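Local atomic coordinates of methylxanthine N3-demethylase NdmB (PDB entry 6ICL), a protein that removes the N3-methyl group of theobromine and related methylxanthines as formaldehyde, acting as a Rieske-type non-heme iron oxygenase in bacterial caffeine degradation. Residues K24-F36 and Q321-V333. Residues are numbered along the deposited sequence; the frame is centred on the assembly and turned at random.
Sequences KPLLEDKTYLRHF and QWPLEIQTSEVSV
Pro25 and Gln327 form a single antiparallel beta bridge between two loops otherwise without strand structure. They make a non-hydrogen-bonded pair, a place that suits a proline, whose nitrogen need not donate: the bonds come from the neighbours, Leu26 N to Ile326 O (2.8 Å) and Thr328 N to Lys24 O (3.1 Å). Leu26 CB and CD2 lie against Ile326 CG2, both at 4.0 Å, while Thr328 CG2 reaches over Leu26 CA (3.7 Å). Gln327 folds at chi2 (-70°), turning its amide back so that NE2 brushes Pro25 CB and donates to Glu325 O (3.1 Å) from above the carbonyl plane. The example illustrates how a short bridge can fasten the N-terminal lead of a Rieske oxygenase to an internal loop: residues 24-36 lead into strand 37-42 of the Rieske domain's sheet, whereas 321-333 connects helices 300-319 and 337-355 in the catalytic part. Within this loop, Glu330 packs on His84 of a second subunit, part of that subunit's [2Fe-2S] pocket. A salt bridge extends the join, with Lys30 NZ meeting Glu325 OE1 (2.8 Å) on its syn side, tilted out of the carboxylate plane. Because the same NZ also bonds Leu27 O (2.9 Å) on a lone pair, shortening Lys30 to an alanine is likely to leave Glu325 without its cationic mate and Leu27 O without this donor. One water links Lys30 NZ to Glu325 OE2.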
loop_
_atom_site.group_PDB
_atom_site.type_symbol
_atom_site.label_atom_id
_atom_site.label_comp_id
_atom_site.label_asym_id
_atom_site.label_seq_id
_atom_site.Cartn_x
_atom_site.Cartn_y
_atom_site.Cartn_z
ATOM N N LYS A 24 0.954 28.798 -26.374
ATOM C CA LYS A 24 2.162 28.871 -27.186
ATOM C C LYS A 24 2.619 27.569 -27.927
ATOM O O LYS A 24 3.811 27.414 -28.205
ATOM C CB LYS A 24 3.273 29.367 -26.265
ATOM C CG LYS A 24 2.744 29.651 -24.854
ATOM C CD LYS A 24 3.841 30.109 -23.890
ATOM C CE LYS A 24 5.007 29.121 -23.876
ATOM N NZ LYS A 24 5.543 28.810 -22.513
ATOM N N PRO A 25 1.710 26.651 -28.279
ATOM C CA PRO A 25 2.156 25.403 -28.909
ATOM C C PRO A 25 2.284 25.506 -30.420
ATOM O O PRO A 25 1.515 26.192 -31.093
ATOM C CB PRO A 25 1.037 24.419 -28.533
ATOM C CG PRO A 25 -0.174 25.247 -28.580
ATOM C CD PRO A 25 0.245 26.631 -28.089
ATOM N N LEU A 26 3.279 24.790 -30.956
ATOM C CA LEU A 26 3.484 24.773 -32.404
ATOM C C LEU A 26 2.300 24.142 -33.131
ATOM O O LEU A 26 1.811 24.676 -34.134
ATOM C CB LEU A 26 4.770 24.021 -32.748
ATOM C CG LEU A 26 4.980 23.802 -34.246
ATOM C CD1 LEU A 26 5.339 25.105 -34.908
ATOM C CD2 LEU A 26 6.048 22.763 -34.530
ATOM N N LEU A 27 1.821 22.999 -32.645
ATOM C CA LEU A 27 0.870 22.178 -33.393
ATOM C C LEU A 27 -0.496 22.291 -32.718
ATOM O O LEU A 27 -0.913 21.403 -31.974
ATOM C CB LEU A 27 1.357 20.732 -33.473
ATOM C CG LEU A 27 2.763 20.607 -34.066
ATOM C CD1 LEU A 27 3.353 19.232 -33.776
ATOM C CD2 LEU A 27 2.720 20.894 -35.568
ATOM N N GLU A 28 -1.205 23.376 -33.036
ATOM C CA GLU A 28 -2.459 23.709 -32.362
ATOM C C GLU A 28 -3.579 22.755 -32.750
ATOM O O GLU A 28 -4.389 22.368 -31.904
ATOM C CB GLU A 28 -2.850 25.141 -32.722
ATOM C CG GLU A 28 -3.567 25.918 -31.663
ATOM C CD GLU A 28 -3.389 27.409 -31.874
ATOM O OE1 GLU A 28 -2.668 27.793 -32.828
ATOM O OE2 GLU A 28 -3.962 28.190 -31.088
ATOM N N ASP A 29 -3.649 22.383 -34.025
ATOM C CA ASP A 29 -4.749 21.589 -34.562
ATOM C C ASP A 29 -4.284 20.157 -34.764
ATOM O O ASP A 29 -3.239 19.928 -35.374
ATOM C CB ASP A 29 -5.233 22.159 -35.899
ATOM C CG ASP A 29 -6.582 21.607 -36.312
ATOM O OD1 ASP A 29 -6.652 20.467 -36.817
ATOM O OD2 ASP A 29 -7.585 22.321 -36.121
ATOM N N LYS A 30 -5.055 19.194 -34.261
ATOM C CA LYS A 30 -4.652 17.793 -34.304
ATOM C C LYS A 30 -5.435 16.976 -35.320
ATOM O O LYS A 30 -5.263 15.752 -35.379
ATOM C CB LYS A 30 -4.789 17.158 -32.915
ATOM C CG LYS A 30 -4.018 17.874 -31.818
ATOM C CD LYS A 30 -2.525 17.839 -32.080
ATOM C CE LYS A 30 -1.776 18.388 -30.864
ATOM N NZ LYS A 30 -0.322 18.637 -31.149
ATOM N N THR A 31 -6.277 17.616 -36.134
ATOM C CA THR A 31 -7.130 16.863 -37.051
ATOM C C THR A 31 -6.307 15.970 -37.964
ATOM O O THR A 31 -6.728 14.856 -38.283
ATOM C CB THR A 31 -7.988 17.822 -37.888
ATOM O OG1 THR A 31 -8.831 18.580 -37.023
ATOM C CG2 THR A 31 -8.860 17.062 -38.883
ATOM N N TYR A 32 -5.120 16.437 -38.379
ATOM C CA TYR A 32 -4.291 15.676 -39.305
ATOM C C TYR A 32 -3.973 14.284 -38.787
ATOM O O TYR A 32 -3.876 13.332 -39.578
ATOM C CB TYR A 32 -2.986 16.431 -39.603
ATOM C CG TYR A 32 -1.941 16.604 -38.490
ATOM C CD1 TYR A 32 -2.176 17.409 -37.376
ATOM C CD2 TYR A 32 -0.676 16.022 -38.610
ATOM C CE1 TYR A 32 -1.180 17.602 -36.397
ATOM C CE2 TYR A 32 0.321 16.208 -37.643
ATOM C CZ TYR A 32 0.067 16.992 -36.546
ATOM O OH TYR A 32 1.072 17.168 -35.607
ATOM N N LEU A 33 -3.784 14.149 -37.474
ATOM C CA LEU A 33 -3.364 12.870 -36.916
ATOM C C LEU A 33 -4.409 11.793 -37.146
ATOM O O LEU A 33 -4.056 10.614 -37.228
ATOM C CB LEU A 33 -3.060 13.024 -35.421
ATOM C CG LEU A 33 -1.912 13.974 -35.047
ATOM C CD1 LEU A 33 -1.774 14.143 -33.516
ATOM C CD2 LEU A 33 -0.622 13.488 -35.637
ATOM N N ARG A 34 -5.675 12.171 -37.298
ATOM C CA ARG A 34 -6.716 11.179 -37.543
ATOM C C ARG A 34 -6.542 10.418 -38.854
ATOM O O ARG A 34 -7.078 9.314 -38.977
ATOM C CB ARG A 34 -8.076 11.857 -37.518
ATOM C CG ARG A 34 -8.344 12.539 -36.197
ATOM C CD ARG A 34 -9.714 13.162 -36.198
ATOM N NE ARG A 34 -10.761 12.162 -36.378
ATOM C CZ ARG A 34 -11.378 11.557 -35.371
ATOM N NH1 ARG A 34 -11.039 11.858 -34.125
ATOM N NH2 ARG A 34 -12.331 10.656 -35.606
ATOM N N HIS A 35 -5.792 10.957 -39.822
ATOM C CA HIS A 35 -5.682 10.369 -41.161
ATOM C C HIS A 35 -4.529 9.386 -41.300
ATOM O O HIS A 35 -4.369 8.780 -42.371
ATOM C CB HIS A 35 -5.530 11.478 -42.211
ATOM C CG HIS A 35 -6.743 12.346 -42.336
ATOM N ND1 HIS A 35 -6.901 13.516 -41.627
ATOM C CD2 HIS A 35 -7.873 12.193 -43.070
ATOM C CE1 HIS A 35 -8.072 14.050 -41.920
ATOM N NE2 HIS A 35 -8.681 13.266 -42.793
ATOM N N PHE A 36 -3.726 9.214 -40.257
ATOM C CA PHE A 36 -2.616 8.276 -40.284
ATOM C C PHE A 36 -2.964 6.989 -39.540
ATOM O O PHE A 36 -3.854 6.953 -38.683
ATOM C CB PHE A 36 -1.370 8.919 -39.676
ATOM C CG PHE A 36 -0.853 10.085 -40.463
ATOM C CD1 PHE A 36 -1.369 11.362 -40.261
ATOM C CD2 PHE A 36 0.166 9.909 -41.403
ATOM C CE1 PHE A 36 -0.869 12.472 -40.999
ATOM C CE2 PHE A 36 0.672 10.990 -42.138
ATOM C CZ PHE A 36 0.145 12.279 -41.934
ATOM N N GLN A 321 10.143 17.306 -19.811
ATOM C CA GLN A 321 10.002 18.380 -20.781
ATOM C C GLN A 321 8.616 19.000 -20.682
ATOM O O GLN A 321 7.606 18.298 -20.774
ATOM C CB GLN A 321 10.234 17.862 -22.193
ATOM C CG GLN A 321 11.683 17.497 -22.528
ATOM C CD GLN A 321 11.792 16.979 -23.958
ATOM O OE1 GLN A 321 11.582 15.801 -24.215
ATOM N NE2 GLN A 321 12.066 17.876 -24.900
ATOM N N TRP A 322 8.566 20.316 -20.513
ATOM C CA TRP A 322 7.294 20.999 -20.336
ATOM C C TRP A 322 7.307 22.410 -20.914
ATOM O O TRP A 322 8.332 23.074 -20.887
ATOM C CB TRP A 322 6.936 21.055 -18.864
ATOM C CG TRP A 322 7.790 22.017 -18.131
ATOM C CD1 TRP A 322 9.070 21.814 -17.688
ATOM C CD2 TRP A 322 7.440 23.355 -17.754
ATOM N NE1 TRP A 322 9.524 22.940 -17.036
ATOM C CE2 TRP A 322 8.545 23.900 -17.067
ATOM C CE3 TRP A 322 6.292 24.135 -17.911
ATOM C CZ2 TRP A 322 8.543 25.202 -16.550
ATOM C CZ3 TRP A 322 6.299 25.434 -17.393
ATOM C CH2 TRP A 322 7.418 25.948 -16.727
ATOM N N PRO A 323 6.163 22.869 -21.452
ATOM C CA PRO A 323 4.935 22.089 -21.661
ATOM C C PRO A 323 5.148 20.878 -22.549
ATOM O O PRO A 323 6.054 20.884 -23.400
ATOM C CB PRO A 323 4.000 23.097 -22.340
ATOM C CG PRO A 323 4.461 24.433 -21.752
ATOM C CD PRO A 323 5.953 24.301 -21.741
ATOM N N LEU A 324 4.328 19.849 -22.328
ATOM C CA LEU A 324 4.438 18.615 -23.100
ATOM C C LEU A 324 4.427 18.900 -24.592
ATOM O O LEU A 324 5.333 18.487 -25.323
ATOM C CB LEU A 324 3.299 17.669 -22.728
ATOM C CG LEU A 324 3.615 16.557 -21.724
ATOM C CD1 LEU A 324 4.344 17.103 -20.515
ATOM C CD2 LEU A 324 2.319 15.853 -21.307
ATOM N N GLU A 325 3.425 19.643 -25.046
ATOM C CA GLU A 325 3.320 20.009 -26.449
ATOM C C GLU A 325 4.539 20.805 -26.893
ATOM O O GLU A 325 5.056 21.643 -26.147
ATOM C CB GLU A 325 2.050 20.822 -26.683
ATOM C CG GLU A 325 0.787 19.965 -26.747
ATOM C CD GLU A 325 0.737 19.099 -28.001
ATOM O OE1 GLU A 325 1.352 19.482 -29.018
ATOM O OE2 GLU A 325 0.089 18.035 -27.979
ATOM N N ILE A 326 5.009 20.511 -28.109
ATOM C CA ILE A 326 6.059 21.314 -28.737
ATOM C C ILE A 326 5.652 22.779 -28.707
ATOM O O ILE A 326 4.538 23.124 -29.115
ATOM C CB ILE A 326 6.286 20.851 -30.190
ATOM C CG1 ILE A 326 6.655 19.376 -30.256
ATOM C CG2 ILE A 326 7.351 21.697 -30.861
ATOM C CD1 ILE A 326 7.775 19.013 -29.371
ATOM N N GLN A 327 6.553 23.648 -28.247
ATOM C CA GLN A 327 6.277 25.082 -28.186
ATOM C C GLN A 327 7.071 25.844 -29.242
ATOM O O GLN A 327 8.196 25.473 -29.586
ATOM C CB GLN A 327 6.606 25.648 -26.808
ATOM C CG GLN A 327 5.867 24.992 -25.683
ATOM C CD GLN A 327 4.402 25.327 -25.714
ATOM O OE1 GLN A 327 4.024 26.489 -25.565
ATOM N NE2 GLN A 327 3.560 24.315 -25.925
ATOM N N THR A 328 6.486 26.944 -29.734
ATOM C CA THR A 328 7.155 27.741 -30.765
ATOM C C THR A 328 8.406 28.443 -30.233
ATOM O O THR A 328 9.320 28.750 -31.006
ATOM C CB THR A 328 6.190 28.780 -31.341
ATOM O OG1 THR A 328 5.701 29.600 -30.272
ATOM C CG2 THR A 328 5.008 28.103 -32.018
ATOM N N SER A 329 8.471 28.697 -28.927
ATOM C CA SER A 329 9.597 29.410 -28.338
ATOM C C SER A 329 10.848 28.554 -28.157
ATOM O O SER A 329 11.884 29.094 -27.753
ATOM C CB SER A 329 9.198 29.970 -26.977
ATOM O OG SER A 329 9.222 28.939 -26.000
ATOM N N GLU A 330 10.788 27.244 -28.401
ATOM C CA GLU A 330 11.966 26.407 -28.195
ATOM C C GLU A 330 13.079 26.803 -29.166
ATOM O O GLU A 330 12.826 27.143 -30.322
ATOM C CB GLU A 330 11.603 24.925 -28.350
ATOM C CG GLU A 330 10.927 24.325 -27.102
ATOM C CD GLU A 330 10.185 23.015 -27.406
ATOM O OE1 GLU A 330 9.091 22.789 -26.857
ATOM O OE2 GLU A 330 10.666 22.233 -28.238
ATOM N N VAL A 331 14.317 26.776 -28.687
ATOM C CA VAL A 331 15.447 27.331 -29.431
ATOM C C VAL A 331 16.166 26.184 -30.125
ATOM O O VAL A 331 16.791 25.348 -29.465
ATOM C CB VAL A 331 16.405 28.105 -28.515
ATOM C CG1 VAL A 331 17.653 28.511 -29.296
ATOM C CG2 VAL A 331 15.710 29.321 -27.898
ATOM N N SER A 332 16.118 26.155 -31.453
ATOM C CA SER A 332 16.821 25.147 -32.243
ATOM C C SER A 332 18.174 25.653 -32.734
ATOM O O SER A 332 18.301 26.796 -33.184
ATOM C CB SER A 332 15.974 24.712 -33.435
ATOM O OG SER A 332 14.748 24.172 -32.984
ATOM N N VAL A 333 19.182 24.781 -32.657
ATOM C CA VAL A 333 20.518 25.052 -33.181
ATOM C C VAL A 333 20.778 24.129 -34.368
ATOM O O VAL A 333 19.912 23.329 -34.752
ATOM C CB VAL A 333 21.607 24.890 -32.097
ATOM C CG1 VAL A 333 21.422 25.924 -31.006
ATOM C CG2 VAL A 333 21.591 23.483 -31.496
HETATM O O HOH W 1 2.439 21.567 -30.303
HETATM O O HOH W 2 0.629 15.923 -29.787
#